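Local coordinates for 2,3-dihydroxybenzoate-AMP ligase (Bacillus subtilis, PDB 1MDB), which belongs to the ANL superfamily of AMP-binding enzymes, in which a large N-terminal portion is followed by a small C-terminal domain, at residues 60-65 and 171-176; 140-145 and 160-165; 260-265 and 291-296; 460-465 and 524-529. One frame throughout, in Å; residues are numbered along the deposited sequence.

Contact 1. Residues 60-65 and 171-176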
loop_
_atom_site.group_PDB
_atom_site.type_symbol
_atom_site.label_atom_id
_atom_site.label_comp_id
_atom_site.label_asym_id
_atom_site.label_seq_id
_atom_site.Cartn_x
_atom_site.Cartn_y
_atom_site.Cartn_z
ATOM N N ALA A 60 -6.491 19.188 -14.958
ATOM C CA ALA A 60 -5.116 18.716 -15.059
ATOM C C ALA A 60 -4.306 19.547 -16.072
ATOM O O ALA A 60 -3.130 19.866 -15.832
ATOM C CB ALA A 60 -5.106 17.245 -15.459
ATOM N N ASP A 61 -4.928 19.881 -17.204
ATOM C CA ASP A 61 -4.267 20.689 -18.222
ATOM C C ASP A 61 -4.027 22.075 -17.657
ATOM O O ASP A 61 -2.905 22.595 -17.680
ATOM C CB ASP A 61 -5.135 20.837 -19.472
ATOM C CG ASP A 61 -5.046 19.651 -20.392
ATOM O OD1 ASP A 61 -3.999 18.971 -20.384
ATOM O OD2 ASP A 61 -6.019 19.410 -21.140
ATOM N N ARG A 62 -5.099 22.668 -17.149
ATOM C CA ARG A 62 -5.026 24.001 -16.584
ATOM C C ARG A 62 -4.085 24.094 -15.389
ATOM O O ARG A 62 -3.478 25.140 -15.157
ATOM C CB ARG A 62 -6.427 24.483 -16.193
ATOM C CG ARG A 62 -7.349 24.743 -17.387
ATOM C CD ARG A 62 -8.729 25.240 -16.942
ATOM N NE ARG A 62 -8.684 26.531 -16.255
ATOM C CZ ARG A 62 -8.427 27.694 -16.850
ATOM N NH1 ARG A 62 -8.190 27.733 -18.152
ATOM N NH2 ARG A 62 -8.412 28.818 -16.144
ATOM N N LEU A 63 -3.952 23.008 -14.626
ATOM C CA LEU A 63 -3.065 23.035 -13.465
ATOM C C LEU A 63 -1.615 22.868 -13.908
ATOM O O LEU A 63 -0.716 23.522 -13.386
ATOM C CB LEU A 63 -3.440 21.937 -12.458
ATOM C CG LEU A 63 -2.581 21.857 -11.186
ATOM C CD1 LEU A 63 -2.602 23.204 -10.465
ATOM C CD2 LEU A 63 -3.095 20.764 -10.259
ATOM N N ALA A 64 -1.390 21.994 -14.879
ATOM C CA ALA A 64 -0.043 21.770 -15.383
ATOM C C ALA A 64 0.542 23.109 -15.824
ATOM O O ALA A 64 1.713 23.407 -15.568
ATOM C CB ALA A 64 -0.075 20.791 -16.554
ATOM N N ALA A 65 -0.284 23.923 -16.476
ATOM C CA ALA A 65 0.165 25.228 -16.945
ATOM C C ALA A 65 0.531 26.091 -15.753
ATOM O O ALA A 65 1.527 26.817 -15.787
ATOM C CB ALA A 65 -0.928 25.897 -17.779
ATOM N N THR A 171 -4.622 27.844 -14.873
ATOM C CA THR A 171 -4.537 28.920 -15.848
ATOM C C THR A 171 -4.806 28.364 -17.243
ATOM O O THR A 171 -5.187 27.203 -17.394
ATOM C CB THR A 171 -3.135 29.566 -15.813
ATOM O OG1 THR A 171 -3.114 30.735 -16.639
ATOM C CG2 THR A 171 -2.094 28.584 -16.311
ATOM N N GLU A 172 -4.610 29.197 -18.261
ATOM C CA GLU A 172 -4.828 28.782 -19.640
ATOM C C GLU A 172 -3.852 27.665 -20.021
ATOM O O GLU A 172 -2.653 27.769 -19.775
ATOM C CB GLU A 172 -4.633 29.971 -20.579
ATOM C CG GLU A 172 -5.233 29.768 -21.950
ATOM C CD GLU A 172 -6.689 29.372 -21.862
ATOM O OE1 GLU A 172 -7.400 29.929 -20.997
ATOM O OE2 GLU A 172 -7.126 28.509 -22.655
ATOM N N PRO A 173 -4.362 26.577 -20.625
ATOM C CA PRO A 173 -3.516 25.452 -21.030
ATOM C C PRO A 173 -2.390 25.905 -21.953
ATOM O O PRO A 173 -2.496 26.939 -22.611
ATOM C CB PRO A 173 -4.497 24.526 -21.740
ATOM C CG PRO A 173 -5.781 24.796 -21.031
ATOM C CD PRO A 173 -5.777 26.298 -20.928
ATOM N N VAL A 174 -1.315 25.129 -22.002
ATOM C CA VAL A 174 -0.183 25.465 -22.855
ATOM C C VAL A 174 0.435 24.215 -23.455
ATOM O O VAL A 174 0.061 23.099 -23.102
ATOM C CB VAL A 174 0.912 26.212 -22.068
ATOM C CG1 VAL A 174 0.368 27.524 -21.539
ATOM C CG2 VAL A 174 1.415 25.342 -20.927
ATOM N N LYS A 175 1.377 24.412 -24.371
ATOM C CA LYS A 175 2.069 23.298 -25.007
ATOM C C LYS A 175 3.057 22.780 -23.976
ATOM O O LYS A 175 3.850 23.551 -23.438
ATOM C CB LYS A 175 2.839 23.784 -26.234
ATOM C CG LYS A 175 2.064 24.744 -27.124
ATOM C CD LYS A 175 2.968 25.307 -28.220
ATOM C CE LYS A 175 2.221 26.262 -29.140
ATOM N NZ LYS A 175 3.106 26.733 -30.247
ATOM N N LEU A 176 3.010 21.489 -23.681
ATOM C CA LEU A 176 3.929 20.929 -22.700
ATOM C C LEU A 176 4.987 20.061 -23.359
ATOM O O LEU A 176 4.766 19.506 -24.437
ATOM C CB LEU A 176 3.177 20.098 -21.650
ATOM C CG LEU A 176 2.205 20.805 -20.699
ATOM C CD1 LEU A 176 2.820 22.114 -20.208
ATOM C CD2 LEU A 176 0.894 21.066 -21.413
HETATM O O HOH W 1 -1.260 22.828 -19.998
#

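Contact 2. Residues 140-145 and 160-165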
loop_
_atom_site.group_PDB
_atom_site.type_symbol
_atom_site.label_atom_id
_atom_site.label_comp_id
_atom_site.label_asym_id
_atom_site.label_seq_id
_atom_site.Cartn_x
_atom_site.Cartn_y
_atom_site.Cartn_z
ATOM N N LEU A 140 3.426 21.960 9.645
ATOM C CA LEU A 140 4.422 20.967 9.254
ATOM C C LEU A 140 5.277 21.630 8.160
ATOM O O LEU A 140 6.502 21.526 8.167
ATOM C CB LEU A 140 3.739 19.704 8.707
ATOM C CG LEU A 140 4.648 18.658 8.040
ATOM C CD1 LEU A 140 5.775 18.281 8.989
ATOM C CD2 LEU A 140 3.829 17.414 7.634
ATOM N N ALA A 141 4.626 22.326 7.232
ATOM C CA ALA A 141 5.356 23.013 6.159
ATOM C C ALA A 141 6.365 23.986 6.770
ATOM O O ALA A 141 7.517 24.063 6.334
ATOM C CB ALA A 141 4.378 23.776 5.252
ATOM N N ARG A 142 5.929 24.726 7.789
ATOM C CA ARG A 142 6.806 25.686 8.438
ATOM C C ARG A 142 7.998 24.982 9.042
ATOM O O ARG A 142 9.120 25.483 8.977
ATOM C CB ARG A 142 6.051 26.473 9.511
ATOM C CG ARG A 142 4.942 27.332 8.928
ATOM C CD ARG A 142 4.298 28.252 9.946
ATOM N NE ARG A 142 3.162 28.930 9.337
ATOM C CZ ARG A 142 1.908 28.504 9.420
ATOM N NH1 ARG A 142 1.613 27.406 10.108
ATOM N NH2 ARG A 142 0.953 29.148 8.771
ATOM N N GLN A 143 7.763 23.814 9.629
ATOM C CA GLN A 143 8.853 23.055 10.218
ATOM C C GLN A 143 9.813 22.619 9.118
ATOM O O GLN A 143 11.036 22.713 9.264
ATOM C CB GLN A 143 8.300 21.835 10.965
ATOM C CG GLN A 143 7.636 22.205 12.279
ATOM C CD GLN A 143 6.965 21.035 12.961
ATOM O OE1 GLN A 143 6.871 20.996 14.189
ATOM N NE2 GLN A 143 6.478 20.086 12.175
ATOM N N VAL A 144 9.261 22.156 8.003
ATOM C CA VAL A 144 10.115 21.717 6.909
ATOM C C VAL A 144 10.974 22.860 6.355
ATOM O O VAL A 144 12.192 22.707 6.251
ATOM C CB VAL A 144 9.289 21.064 5.779
ATOM C CG1 VAL A 144 10.207 20.616 4.650
ATOM C CG2 VAL A 144 8.532 19.858 6.336
ATOM N N GLN A 145 10.360 24.004 6.027
ATOM C CA GLN A 145 11.123 25.136 5.492
ATOM C C GLN A 145 12.257 25.585 6.409
ATOM O O GLN A 145 13.343 25.933 5.934
ATOM C CB GLN A 145 10.228 26.352 5.212
ATOM C CG GLN A 145 9.360 26.259 3.975
ATOM C CD GLN A 145 8.925 27.636 3.470
ATOM O OE1 GLN A 145 8.712 28.557 4.256
ATOM N NE2 GLN A 145 8.782 27.772 2.151
ATOM N N ALA A 160 -4.305 28.514 2.261
ATOM C CA ALA A 160 -2.850 28.517 2.199
ATOM C C ALA A 160 -2.106 29.400 3.189
ATOM O O ALA A 160 -0.922 29.184 3.434
ATOM C CB ALA A 160 -2.408 28.873 0.776
ATOM N N GLU A 161 -2.783 30.388 3.760
ATOM C CA GLU A 161 -2.129 31.311 4.684
ATOM C C GLU A 161 -0.991 32.001 3.923
ATOM O O GLU A 161 -1.231 32.535 2.839
ATOM C CB GLU A 161 -1.627 30.569 5.936
ATOM C CG GLU A 161 -2.416 30.942 7.203
ATOM C CD GLU A 161 -2.606 29.792 8.196
ATOM O OE1 GLU A 161 -1.607 29.215 8.685
ATOM O OE2 GLU A 161 -3.773 29.470 8.498
ATOM N N GLU A 162 0.231 31.991 4.449
ATOM C CA GLU A 162 1.332 32.656 3.756
ATOM C C GLU A 162 1.912 31.890 2.565
ATOM O O GLU A 162 2.795 32.399 1.865
ATOM C CB GLU A 162 2.478 32.974 4.718
ATOM C CG GLU A 162 3.347 31.778 5.081
ATOM C CD GLU A 162 2.933 31.134 6.386
ATOM O OE1 GLU A 162 1.715 30.975 6.611
ATOM O OE2 GLU A 162 3.826 30.780 7.178
ATOM N N PHE A 163 1.426 30.674 2.336
ATOM C CA PHE A 163 1.932 29.858 1.239
ATOM C C PHE A 163 1.133 30.041 -0.050
ATOM O O PHE A 163 0.420 31.031 -0.194
ATOM C CB PHE A 163 1.974 28.391 1.679
ATOM C CG PHE A 163 2.847 28.157 2.881
ATOM C CD1 PHE A 163 2.300 27.746 4.093
ATOM C CD2 PHE A 163 4.225 28.382 2.808
ATOM C CE1 PHE A 163 3.112 27.566 5.215
ATOM C CE2 PHE A 163 5.041 28.204 3.917
ATOM C CZ PHE A 163 4.484 27.795 5.127
ATOM N N LEU A 164 1.252 29.105 -0.989
ATOM C CA LEU A 164 0.544 29.232 -2.261
ATOM C C LEU A 164 -0.744 28.416 -2.375
ATOM O O LEU A 164 -0.732 27.194 -2.229
ATOM C CB LEU A 164 1.474 28.854 -3.419
ATOM C CG LEU A 164 2.810 29.598 -3.524
ATOM C CD1 LEU A 164 3.666 28.956 -4.615
ATOM C CD2 LEU A 164 2.569 31.075 -3.830
ATOM N N PRO A 165 -1.874 29.090 -2.644
ATOM C CA PRO A 165 -3.173 28.429 -2.785
ATOM C C PRO A 165 -3.180 27.586 -4.054
ATOM O O PRO A 165 -2.985 28.111 -5.149
ATOM C CB PRO A 165 -4.153 29.600 -2.891
ATOM C CG PRO A 165 -3.445 30.718 -2.164
ATOM C CD PRO A 165 -2.038 30.557 -2.661
HETATM O O HOH W 2 -1.144 27.062 10.308
#

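Contact 3. Residues 260-265 and 291-296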
loop_
_atom_site.group_PDB
_atom_site.type_symbol
_atom_site.label_atom_id
_atom_site.label_comp_id
_atom_site.label_asym_id
_atom_site.label_seq_id
_atom_site.Cartn_x
_atom_site.Cartn_y
_atom_site.Cartn_z
ATOM N N SER A 260 -12.355 4.358 9.038
ATOM C CA SER A 260 -13.378 3.923 9.988
ATOM C C SER A 260 -14.767 3.595 9.447
ATOM O O SER A 260 -15.272 4.262 8.548
ATOM C CB SER A 260 -13.516 4.964 11.103
ATOM O OG SER A 260 -14.602 4.658 11.956
ATOM N N PRO A 261 -15.400 2.538 9.989
ATOM C CA PRO A 261 -16.741 2.140 9.554
ATOM C C PRO A 261 -17.730 3.309 9.648
ATOM O O PRO A 261 -18.603 3.463 8.800
ATOM C CB PRO A 261 -17.085 1.012 10.516
ATOM C CG PRO A 261 -15.771 0.345 10.694
ATOM C CD PRO A 261 -14.841 1.532 10.912
ATOM N N ASP A 262 -17.589 4.127 10.685
ATOM C CA ASP A 262 -18.473 5.268 10.855
ATOM C C ASP A 262 -18.524 6.121 9.595
ATOM O O ASP A 262 -19.578 6.640 9.240
ATOM C CB ASP A 262 -18.032 6.122 12.042
ATOM C CG ASP A 262 -18.461 5.534 13.364
ATOM O OD1 ASP A 262 -19.672 5.290 13.533
ATOM O OD2 ASP A 262 -17.599 5.316 14.233
ATOM N N ASP A 263 -17.388 6.255 8.917
ATOM C CA ASP A 263 -17.334 7.035 7.690
ATOM C C ASP A 263 -17.614 6.214 6.437
ATOM O O ASP A 263 -18.366 6.644 5.568
ATOM C CB ASP A 263 -15.971 7.719 7.543
ATOM C CG ASP A 263 -15.813 8.910 8.468
ATOM O OD1 ASP A 263 -16.810 9.640 8.657
ATOM O OD2 ASP A 263 -14.695 9.125 8.991
ATOM N N ALA A 264 -17.014 5.028 6.359
ATOM C CA ALA A 264 -17.144 4.143 5.204
ATOM C C ALA A 264 -18.491 3.450 4.976
ATOM O O ALA A 264 -18.960 3.376 3.841
ATOM C CB ALA A 264 -16.037 3.089 5.248
ATOM N N PHE A 265 -19.098 2.922 6.034
ATOM C CA PHE A 265 -20.372 2.219 5.885
ATOM C C PHE A 265 -21.465 3.056 5.220
ATOM O O PHE A 265 -22.048 2.628 4.228
ATOM C CB PHE A 265 -20.838 1.678 7.245
ATOM C CG PHE A 265 -20.105 0.427 7.680
ATOM C CD1 PHE A 265 -18.852 0.118 7.151
ATOM C CD2 PHE A 265 -20.653 -0.421 8.639
ATOM C CE1 PHE A 265 -18.151 -1.013 7.567
ATOM C CE2 PHE A 265 -19.960 -1.561 9.066
ATOM C CZ PHE A 265 -18.704 -1.855 8.529
ATOM N N SER A 291 -21.315 -6.242 12.458
ATOM C CA SER A 291 -22.229 -7.038 13.261
ATOM C C SER A 291 -23.026 -6.180 14.240
ATOM O O SER A 291 -24.024 -6.628 14.794
ATOM C CB SER A 291 -21.451 -8.118 14.019
ATOM O OG SER A 291 -20.693 -8.925 13.124
ATOM N N SER A 292 -22.593 -4.945 14.451
ATOM C CA SER A 292 -23.297 -4.059 15.370
ATOM C C SER A 292 -23.964 -2.895 14.638
ATOM O O SER A 292 -24.859 -2.243 15.177
ATOM C CB SER A 292 -22.327 -3.512 16.413
ATOM O OG SER A 292 -21.347 -2.696 15.801
ATOM N N ARG A 293 -23.520 -2.633 13.412
ATOM C CA ARG A 293 -24.073 -1.547 12.603
ATOM C C ARG A 293 -25.257 -2.052 11.779
ATOM O O ARG A 293 -25.328 -3.234 11.440
ATOM C CB ARG A 293 -22.998 -0.990 11.668
ATOM C CG ARG A 293 -21.767 -0.423 12.368
ATOM C CD ARG A 293 -21.814 1.098 12.452
ATOM N NE ARG A 293 -22.035 1.696 11.138
ATOM C CZ ARG A 293 -22.078 3.004 10.901
ATOM N NH1 ARG A 293 -21.910 3.873 11.887
ATOM N NH2 ARG A 293 -22.306 3.443 9.671
ATOM N N ARG A 294 -26.186 -1.154 11.463
ATOM C CA ARG A 294 -27.362 -1.517 10.682
ATOM C C ARG A 294 -27.259 -1.013 9.247
ATOM O O ARG A 294 -28.248 -0.990 8.517
ATOM C CB ARG A 294 -28.636 -0.958 11.332
ATOM C CG ARG A 294 -28.921 -1.510 12.728
ATOM C CD ARG A 294 -30.410 -1.774 12.935
ATOM N NE ARG A 294 -30.669 -2.517 14.168
ATOM C CZ ARG A 294 -31.837 -3.078 14.476
ATOM N NH1 ARG A 294 -32.864 -2.988 13.641
ATOM N NH2 ARG A 294 -31.978 -3.735 15.622
ATOM N N ASP A 295 -26.061 -0.607 8.841
ATOM C CA ASP A 295 -25.864 -0.122 7.484
ATOM C C ASP A 295 -26.062 -1.263 6.509
ATOM O O ASP A 295 -25.864 -2.423 6.859
ATOM C CB ASP A 295 -24.463 0.458 7.310
ATOM C CG ASP A 295 -24.237 1.683 8.163
ATOM O OD1 ASP A 295 -24.058 1.527 9.393
ATOM O OD2 ASP A 295 -24.251 2.802 7.603
ATOM N N ASP A 296 -26.461 -0.922 5.289
ATOM C CA ASP A 296 -26.687 -1.909 4.242
ATOM C C ASP A 296 -25.490 -1.949 3.295
ATOM O O ASP A 296 -25.387 -1.148 2.365
ATOM C CB ASP A 296 -27.969 -1.564 3.483
ATOM C CG ASP A 296 -28.105 -2.331 2.191
ATOM O OD1 ASP A 296 -27.655 -3.494 2.139
ATOM O OD2 ASP A 296 -28.677 -1.771 1.231
#

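Contact 4. Residues 460-465 and 524-529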
loop_
_atom_site.group_PDB
_atom_site.type_symbol
_atom_site.label_atom_id
_atom_site.label_comp_id
_atom_site.label_asym_id
_atom_site.label_seq_id
_atom_site.Cartn_x
_atom_site.Cartn_y
_atom_site.Cartn_z
ATOM N N MET A 460 2.208 -11.143 17.541
ATOM C CA MET A 460 3.269 -11.786 18.311
ATOM C C MET A 460 4.645 -11.383 17.819
ATOM O O MET A 460 4.958 -11.517 16.630
ATOM C CB MET A 460 3.104 -13.300 18.224
ATOM C CG MET A 460 4.200 -14.113 18.884
ATOM S SD MET A 460 3.811 -15.867 18.715
ATOM C CE MET A 460 4.826 -16.581 19.979
ATOM N N VAL A 461 5.479 -10.909 18.741
ATOM C CA VAL A 461 6.821 -10.481 18.387
ATOM C C VAL A 461 7.889 -11.056 19.309
ATOM O O VAL A 461 7.597 -11.598 20.384
ATOM C CB VAL A 461 6.926 -8.927 18.395
ATOM C CG1 VAL A 461 5.865 -8.329 17.469
ATOM C CG2 VAL A 461 6.743 -8.392 19.796
ATOM N N SER A 462 9.136 -10.949 18.880
ATOM C CA SER A 462 10.236 -11.440 19.685
ATOM C C SER A 462 10.546 -10.411 20.769
ATOM O O SER A 462 10.190 -9.234 20.649
ATOM C CB SER A 462 11.474 -11.621 18.819
ATOM O OG SER A 462 11.930 -10.361 18.367
ATOM N N MET A 463 11.187 -10.877 21.836
ATOM C CA MET A 463 11.619 -10.010 22.928
ATOM C C MET A 463 12.946 -10.597 23.389
ATOM O O MET A 463 13.154 -11.811 23.325
ATOM C CB MET A 463 10.612 -9.991 24.085
ATOM C CG MET A 463 10.542 -11.268 24.926
ATOM S SD MET A 463 9.366 -11.091 26.299
ATOM C CE MET A 463 9.677 -12.597 27.241
ATOM N N PRO A 464 13.868 -9.740 23.847
ATOM C CA PRO A 464 15.197 -10.147 24.322
ATOM C C PRO A 464 15.207 -11.112 25.517
ATOM O O PRO A 464 14.341 -11.056 26.385
ATOM C CB PRO A 464 15.864 -8.811 24.676
ATOM C CG PRO A 464 15.156 -7.815 23.775
ATOM C CD PRO A 464 13.723 -8.274 23.877
ATOM N N ASP A 465 16.193 -12.001 25.543
ATOM C CA ASP A 465 16.361 -12.943 26.649
ATOM C C ASP A 465 17.837 -13.312 26.727
ATOM O O ASP A 465 18.405 -13.857 25.781
ATOM C CB ASP A 465 15.510 -14.199 26.450
ATOM C CG ASP A 465 15.361 -15.005 27.737
ATOM O OD1 ASP A 465 16.284 -15.777 28.079
ATOM O OD2 ASP A 465 14.319 -14.849 28.417
ATOM N N ALA A 524 7.619 -1.522 16.052
ATOM C CA ALA A 524 7.218 -0.677 17.172
ATOM C C ALA A 524 6.889 -1.555 18.378
ATOM O O ALA A 524 7.217 -1.207 19.519
ATOM C CB ALA A 524 6.008 0.166 16.794
ATOM N N LEU A 525 6.236 -2.688 18.120
ATOM C CA LEU A 525 5.878 -3.619 19.183
ATOM C C LEU A 525 7.131 -4.211 19.813
ATOM O O LEU A 525 7.186 -4.423 21.024
ATOM C CB LEU A 525 4.978 -4.734 18.645
ATOM C CG LEU A 525 3.537 -4.304 18.367
ATOM C CD1 LEU A 525 2.747 -5.470 17.759
ATOM C CD2 LEU A 525 2.894 -3.838 19.674
ATOM N N ARG A 526 8.142 -4.483 18.999
ATOM C CA ARG A 526 9.380 -5.019 19.544
ATOM C C ARG A 526 10.019 -3.987 20.486
ATOM O O ARG A 526 10.489 -4.326 21.568
ATOM C CB ARG A 526 10.345 -5.379 18.417
ATOM C CG ARG A 526 10.039 -6.721 17.757
ATOM C CD ARG A 526 11.195 -7.181 16.880
ATOM N NE ARG A 526 11.340 -6.377 15.668
ATOM C CZ ARG A 526 10.596 -6.526 14.576
ATOM N NH1 ARG A 526 9.639 -7.451 14.529
ATOM N NH2 ARG A 526 10.820 -5.758 13.517
ATOM N N GLU A 527 10.017 -2.726 20.067
ATOM C CA GLU A 527 10.581 -1.642 20.863
ATOM C C GLU A 527 9.842 -1.504 22.181
ATOM O O GLU A 527 10.452 -1.314 23.227
ATOM C CB GLU A 527 10.485 -0.315 20.101
ATOM C CG GLU A 527 11.440 -0.183 18.923
ATOM C CD GLU A 527 11.254 1.125 18.159
ATOM O OE1 GLU A 527 10.993 2.169 18.809
ATOM O OE2 GLU A 527 11.385 1.112 16.913
ATOM N N ALA A 528 8.519 -1.602 22.122
ATOM C CA ALA A 528 7.694 -1.466 23.311
ATOM C C ALA A 528 7.930 -2.591 24.316
ATOM O O ALA A 528 7.974 -2.338 25.516
ATOM C CB ALA A 528 6.218 -1.403 22.920
ATOM N N ILE A 529 8.077 -3.832 23.851
ATOM C CA ILE A 529 8.323 -4.917 24.798
ATOM C C ILE A 529 9.768 -4.822 25.286
ATOM O O ILE A 529 10.063 -5.070 26.456
ATOM C CB ILE A 529 8.057 -6.334 24.174
ATOM C CG1 ILE A 529 8.274 -7.420 25.230
ATOM C CG2 ILE A 529 8.985 -6.597 23.000
ATOM C CD1 ILE A 529 7.301 -7.370 26.384
HETATM O O HOH W 3 9.191 -9.982 16.039
HETATM O O HOH W 4 11.675 -6.876 21.310
#

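Contact 1. Residues 60-65 and 171-176
Thr171 O lies over one face of the Arg62 guanidinium, displaced toward the rim. Thr171 O is 3.1 Å from Arg62 NH1, but the angle is too poor for a hydrogen bond. Glu172 OE1 stands at the edge of the same group, near its plane, and makes a long salt bridge of 3.7 Å to Arg62 NH1. Pro173 CD comes up to NH1 obliquely. The arginine chain bends at chi3 (63°), and this turns NE back beside the Thr171 carbonyl. The oxygen is therefore lapped by the side chain from CB to NH1.

The contact lays an irregular loop across helix 53-70, at the surface of the AMP-binding N-terminal portion. The loop belongs to the chain between strands 164-165 and 184-189. Helix 86-98 packs against the same helix through Ala60 and Leu63. Asp61 turns its carboxylate to Arg32 and Arg97.

One direct backbone hydrogen bond ties loop to helix: Thr171 N donates to Arg62 O at 2.9 Å. A second link runs through a water, which donates to Asp61 O and accepts from Val174 N. Ala65 CB points at the loop and lies 3.2 Å from Glu172 O. Ala65 CB also meets Thr171 CG2 at 3.3 Å, tighter than usual for two carbons. Val174 CG2 touches Ala65 CB at 4.0 Å.

Contact 2. Residues 140-145 and 160-165
Arg142 grips Glu162 side-on with two nitrogens. Arg142 NE donates to Glu162 OE2 at 2.9 Å, and Arg142 NH2 donates to Glu162 OE1 at 2.9 Å. Both oxygens use their syn lone pairs, and the guanidinium and carboxylate planes are 30° apart. Arg142 NH2 also bonds Glu161 OE1 at 2.6 Å, on the anti lone pair and in the guanidinium plane. A water accepts from Arg142 NH1 and donates to Glu161 OE1, which closes the salt-bridge network on that side.

Phe163 CE1 lies over one face of the guanidinium, toward the rim, with the planes 40° apart. Glu162 CG sits over the centre of one face of the Phe163 ring. Arg142 CG meets the ring edge at Phe163 CZ, 3.9 Å away, and Gln145 OE1 meets it at CE2. Ala141 CB touches Phe163 CE1 at 4.0 Å.

Arg142 is extended from CG to NE, which carries NE out toward the turn. Residues 160-163 form a type II' beta turn that brings both glutamates to the same arginine. Farther out, Glu161 OE2 pairs with Arg138, and Gln145 NE2 bonds Leu151 O. Helix 137-147 and the turn meet beside strand 154-157. Ala141, Gln145 and Phe163 all touch Ile154 of that strand, and strand 164-165 pairs parallel with it.

Contact 3. Residues 260-265 and 291-296
Phe265 and Asp295 bring the two backbones closest, with CA atoms 6.2 Å apart. Residues 260-265 are the first turn of helix 261-271, and Ser260 is its N-cap. Ser260 OG accepts from Asp262 N, and Ser260 O takes both Asp263 N and Ala264 N. Residues 291-296 are loop from Arg293 on. The contact packs the start of helix 261-271 against the loop that follows helix 280-292. Between the two helices the chain runs through strand 275-278 of the large mixed sheet.

Arg293 carries most of it. Its chain bends at chi2 and again at chi3 (-53°), which curls NE in beside the Phe265 ring. Arg293 NE lies 3.6 Å from Phe265 CD2, coming obliquely, with the guanidinium and ring planes 72° apart. Pro261 O lies over one guanidinium face, toward the rim. Arg293 NH1 forms a salt bridge of 3.1 Å with Asp262 OD1. The two side chains cross at about a right angle, and their planes are 79° apart.

Pro261 CB covers the centre of one face of the Phe265 ring, and Trp286 meets that ring edge-to-face. Asp295 approaches from the loop: its CG is 3.5 Å from Phe265 CB, the same carbon that Arg293 NH2 reaches at 3.3 Å.

Contact 4. Residues 460-465 and 524-529
Val461 packs against Leu525 and Arg526 as the bump that strand 460-465 presses into helix 524-529. This is helix-on-sheet packing in the small C-terminal domain. Strand 455-465 is an outer strand of a three-stranded sheet, and helix 522-534 lies against it. The axes of the two segments come within 7.9 Å and run 38° apart in the same general direction.

The helix offers Val461 a hollow bordered by Leu525, Arg526 and Ile529. Val461 CG1 meets Leu525 CB at 3.9 Å. Val461 CB rests on the aliphatic part of Arg526, at CG, also 3.9 Å away. Val461 CG2 lies against the Leu525 carbonyl, with Ile529 CG2 at 4.3 Å.

Ile529 is the bump in return. It enters the groove between Val461 and Met463. CG1 is anti to the backbone N (chi1 -178°), and this branch of Ile529 meets Met463 CB at 3.7 Å. The Met463 sulphur flanks the same CG1 carbon. The other branch, CG2, sits against Ser462 O. Ile529 also touches Cys473 of the neighbouring strand 469-478, so the isoleucine spans two strands.

At the other border the packing turns polar. Arg526 CD passes Ser462 OG at 3.6 Å, and Arg526 NH1 continues to a salt bridge with Asp431. No direct hydrogen bond joins the segments; two waters bridge them. One accepts from both Ser462 N and Arg526 NH1. The other donates to Ser462 O and, at 2.8 Å, to Arg526 O.

Contacts 1, 2 and 3 lie in the large AMP-binding portion, while contact 4 belongs to the C-terminal domain. Contact 2 is nested within the chain loop that contact 1 closes; contacts 3 and 4 follow in series. The centres of contacts 1 and 2 are 24 Å apart, with nearest atoms about 7 Å apart. Contact 2 sets helix 137-147 beside the sheet that holds strands 154-157 and 164-165. Contact 3 packs the start of helix 261-271 on the loop after helix 280-292, beside the nine-strand sheet. Contacts 1 and 4 are farthest apart, 52 Å between centres, on opposite sides of the chain's centre. No two contacts touch; three are spread over the large portion and one lies in the small domain.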